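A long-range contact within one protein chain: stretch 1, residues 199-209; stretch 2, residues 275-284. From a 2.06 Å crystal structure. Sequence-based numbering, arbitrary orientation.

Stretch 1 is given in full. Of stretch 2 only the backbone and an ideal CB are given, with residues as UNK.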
# COMPACT_ATOMS: atom_id res chain seq x y z
N CYS A 199 -2.01 0.34 17.39
CA CYS A 199 -2.62 1.30 18.27
C CYS A 199 -3.36 2.49 17.64
O CYS A 199 -4.13 3.19 18.35
CB CYS A 199 -1.57 1.77 19.26
SG CYS A 199 -0.99 0.38 20.19
N LEU A 200 -3.06 2.79 16.37
CA LEU A 200 -3.75 3.83 15.58
C LEU A 200 -5.16 3.44 15.06
O LEU A 200 -5.97 4.30 14.75
CB LEU A 200 -2.84 4.32 14.39
CG LEU A 200 -1.48 4.94 14.86
CD1 LEU A 200 -0.84 5.52 13.59
CD2 LEU A 200 -1.66 6.07 15.97
N SER A 201 -5.45 2.15 15.01
CA SER A 201 -6.78 1.68 14.57
C SER A 201 -7.16 2.32 13.23
O SER A 201 -8.28 2.81 13.03
CB SER A 201 -7.85 1.97 15.65
OG SER A 201 -7.71 0.99 16.65
N VAL A 202 -6.19 2.31 12.32
CA VAL A 202 -6.43 2.67 10.92
C VAL A 202 -6.23 1.47 10.02
O VAL A 202 -5.35 0.71 10.27
CB VAL A 202 -5.54 3.89 10.56
CG1 VAL A 202 -5.45 4.15 9.04
CG2 VAL A 202 -6.05 5.09 11.34
N PRO A 203 -7.09 1.27 8.98
CA PRO A 203 -6.88 0.06 8.14
C PRO A 203 -5.42 -0.10 7.76
O PRO A 203 -4.76 0.90 7.43
CB PRO A 203 -7.73 0.34 6.90
CG PRO A 203 -8.85 1.12 7.49
CD PRO A 203 -8.21 2.07 8.50
N SER A 204 -4.93 -1.36 7.78
CA SER A 204 -3.51 -1.65 7.51
C SER A 204 -3.27 -1.28 6.07
O SER A 204 -4.23 -1.21 5.31
CB SER A 204 -3.23 -3.12 7.73
OG SER A 204 -4.46 -3.76 7.44
N GLY A 205 -2.01 -1.09 5.72
CA GLY A 205 -1.67 -0.64 4.38
C GLY A 205 -1.15 0.79 4.24
O GLY A 205 -1.09 1.33 3.12
N MET A 206 -0.71 1.39 5.36
CA MET A 206 0.17 2.56 5.22
C MET A 206 1.11 2.59 6.37
O MET A 206 0.82 1.94 7.40
CB MET A 206 -0.62 3.88 5.09
CG MET A 206 -0.62 4.55 3.67
SD MET A 206 -1.51 6.04 4.07
CE MET A 206 -1.33 7.17 2.70
N ALA A 207 2.26 3.27 6.17
CA ALA A 207 3.32 3.28 7.13
C ALA A 207 3.83 4.73 7.34
O ALA A 207 4.58 5.24 6.54
CB ALA A 207 4.45 2.37 6.66
N PRO A 208 3.38 5.39 8.40
CA PRO A 208 3.87 6.74 8.76
C PRO A 208 5.34 6.67 9.20
O PRO A 208 5.71 5.82 10.02
CB PRO A 208 3.03 7.14 10.00
CG PRO A 208 1.94 6.15 10.10
CD PRO A 208 2.35 4.89 9.31
N ILE A 209 6.13 7.58 8.66
CA ILE A 209 7.56 7.61 8.99
C ILE A 209 7.92 8.99 9.40
O ILE A 209 7.26 9.93 9.01
CB ILE A 209 8.49 7.16 7.82
CG1 ILE A 209 8.39 8.10 6.63
CG2 ILE A 209 8.16 5.75 7.36
CD1 ILE A 209 9.39 7.75 5.45
N UNK A 275 -8.24 8.01 5.76
CA UNK A 275 -8.33 7.18 6.94
C UNK A 275 -7.20 7.51 7.93
O UNK A 275 -7.46 7.67 9.09
CB UNK A 275 -8.29 5.70 6.55
N UNK A 276 -5.99 7.69 7.46
CA UNK A 276 -4.88 8.07 8.33
C UNK A 276 -5.10 9.45 8.98
O UNK A 276 -4.95 9.63 10.21
CB UNK A 276 -3.57 8.07 7.53
N UNK A 277 -5.39 10.44 8.15
CA UNK A 277 -5.79 11.76 8.63
C UNK A 277 -6.81 11.68 9.77
O UNK A 277 -6.58 12.19 10.89
CB UNK A 277 -6.37 12.58 7.47
N UNK A 278 -7.93 10.98 9.53
CA UNK A 278 -8.93 10.89 10.59
C UNK A 278 -8.44 10.11 11.80
O UNK A 278 -8.73 10.50 12.91
CB UNK A 278 -10.20 10.24 10.05
N UNK A 279 -7.71 9.01 11.59
CA UNK A 279 -7.19 8.21 12.71
C UNK A 279 -6.21 8.95 13.61
O UNK A 279 -6.35 8.93 14.83
CB UNK A 279 -6.50 6.96 12.16
N UNK A 280 -5.26 9.68 13.01
CA UNK A 280 -4.38 10.52 13.80
C UNK A 280 -5.15 11.70 14.42
O UNK A 280 -4.92 12.10 15.56
CB UNK A 280 -3.23 11.03 12.93
N UNK A 281 -6.12 12.24 13.71
CA UNK A 281 -6.85 13.34 14.40
C UNK A 281 -7.49 12.81 15.70
O UNK A 281 -7.55 13.54 16.66
CB UNK A 281 -7.92 13.93 13.49
N UNK A 282 -8.02 11.58 15.69
CA UNK A 282 -8.68 11.02 16.87
C UNK A 282 -7.72 10.76 17.98
O UNK A 282 -8.07 10.96 19.17
CB UNK A 282 -9.41 9.72 16.52
N UNK A 283 -6.51 10.32 17.63
CA UNK A 283 -5.54 10.19 18.72
C UNK A 283 -5.21 11.51 19.40
O UNK A 283 -5.15 11.59 20.60
CB UNK A 283 -4.25 9.56 18.19
N UNK A 284 -5.05 12.53 18.61
CA UNK A 284 -4.71 13.84 19.13
C UNK A 284 -5.88 14.47 19.88
O UNK A 284 -5.65 15.28 20.73
CB UNK A 284 -4.26 14.76 17.99

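Stretch 2 is a helix throughout, and it meets stretch 1 most closely at position 279, whose CA lies 5.9 Å from the CA of Val 202. What stretch 1 offers along this side is almost wholly apolar.

Position 275 directs its CA-to-CB bond toward stretch 1, and the ideal CB already lies 4.1 Å from both Val 202 CG1 and Pro 203 CD. A small apolar side chain meets both without reaching further, although a longer one bending aside cannot be excluded from the backbone alone. The residue is Ala 275, whose CB packs against Val 202 CG1 and Pro 203 CD, each at 4.1 Å.

At position 276 the bond points sideways, with the ideal CB 4.5 Å from Met 206 SD and 4.6 Å from Val 202 CG1. Pro 208 lies further along the same apolar surface, so a long aliphatic side chain such as leucine, isoleucine or methionine would suit. Leu 276 (chi1 t, chi2 p) fills the site: its CD2 is 4.1 Å from Met 206 SD and its CD1 is 4.3 Å from Pro 208 CG. It has the largest area covered by stretch 1 of any residue in the helix.

Positions 277 and 278 have nothing of stretch 1 near their ideal CB atoms, and many side chains would be compatible. They are Arg 277 and Glu 278, joined by a salt bridge with Arg 277 NH1 2.8 Å from Glu 278 OE2.

Position 279 is far more restrictive. Its ideal CB would point toward stretch 1 and lie 2.1 Å from Val 202 CG2, a clash, so glycine alone fits this backbone as it stands. In Gly 279 the bare CA accepts Val 202 CG2 at 3.6 Å. No direct hydrogen bond links the stretches, but a water donates to both Leu 200 O (2.7 Å from the water O) and Gly 279 O (2.8 Å from the water O).

Positions 280, 281 and 282 place no ideal CB within 5.5 Å of stretch 1, which leaves the choice wide. Val 280 sits sideways, Arg 281 forms a second salt bridge through NH2 to Glu 278 OE1 at 2.9 Å, and Leu 282 makes no contact despite pointing toward stretch 1.

Position 283 again points toward stretch 1, its ideal CB 4.9 Å from Leu 200 CD2. That gap leaves room for a medium-sized apolar side chain, branched or linear. Val 283 brings CG1 to 3.8 Å from Leu 200 CD2, with chi1 at -11°, between wells.

Position 284 is out of reach and unconstrained by stretch 1; it is Leu 284.

Stretch 2 (275-284) ALREGVRLVL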
# COMPACT_ATOMS: atom_id res chain seq x y z
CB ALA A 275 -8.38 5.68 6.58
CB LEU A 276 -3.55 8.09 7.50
CG LEU A 276 -2.33 8.45 8.29
CD1 LEU A 276 -2.08 7.44 9.54
CD2 LEU A 276 -1.13 8.47 7.39
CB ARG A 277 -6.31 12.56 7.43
CG ARG A 277 -6.38 14.15 7.59
CD ARG A 277 -7.68 14.56 8.22
NE ARG A 277 -7.80 16.02 8.21
CZ ARG A 277 -8.75 16.71 8.84
NH1 ARG A 277 -9.72 16.07 9.48
NH2 ARG A 277 -8.74 18.06 8.77
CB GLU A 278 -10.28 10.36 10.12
CG GLU A 278 -10.93 11.21 9.07
CD GLU A 278 -11.35 12.62 9.57
OE1 GLU A 278 -12.57 12.92 9.66
OE2 GLU A 278 -10.46 13.43 9.83
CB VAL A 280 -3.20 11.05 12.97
CG1 VAL A 280 -2.20 11.62 13.89
CG2 VAL A 280 -2.58 9.83 12.26
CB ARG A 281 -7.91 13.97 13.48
CG ARG A 281 -8.94 14.84 14.17
CD ARG A 281 -9.91 15.41 13.20
NE ARG A 281 -10.85 14.44 12.63
CZ ARG A 281 -12.00 14.06 13.19
NH1 ARG A 281 -12.37 14.47 14.42
NH2 ARG A 281 -12.77 13.22 12.53
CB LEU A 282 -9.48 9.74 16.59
CG LEU A 282 -10.62 9.90 15.60
CD1 LEU A 282 -11.48 8.62 15.52
CD2 LEU A 282 -11.51 11.10 15.84
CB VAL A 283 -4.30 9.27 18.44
CG1 VAL A 283 -4.39 8.44 17.22
CG2 VAL A 283 -2.87 9.77 18.99
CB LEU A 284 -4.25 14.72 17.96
CG LEU A 284 -2.74 14.83 17.67
CD1 LEU A 284 -1.65 13.93 18.44
CD2 LEU A 284 -2.45 14.94 16.24
O HOH W 1 -7.51 6.43 15.49
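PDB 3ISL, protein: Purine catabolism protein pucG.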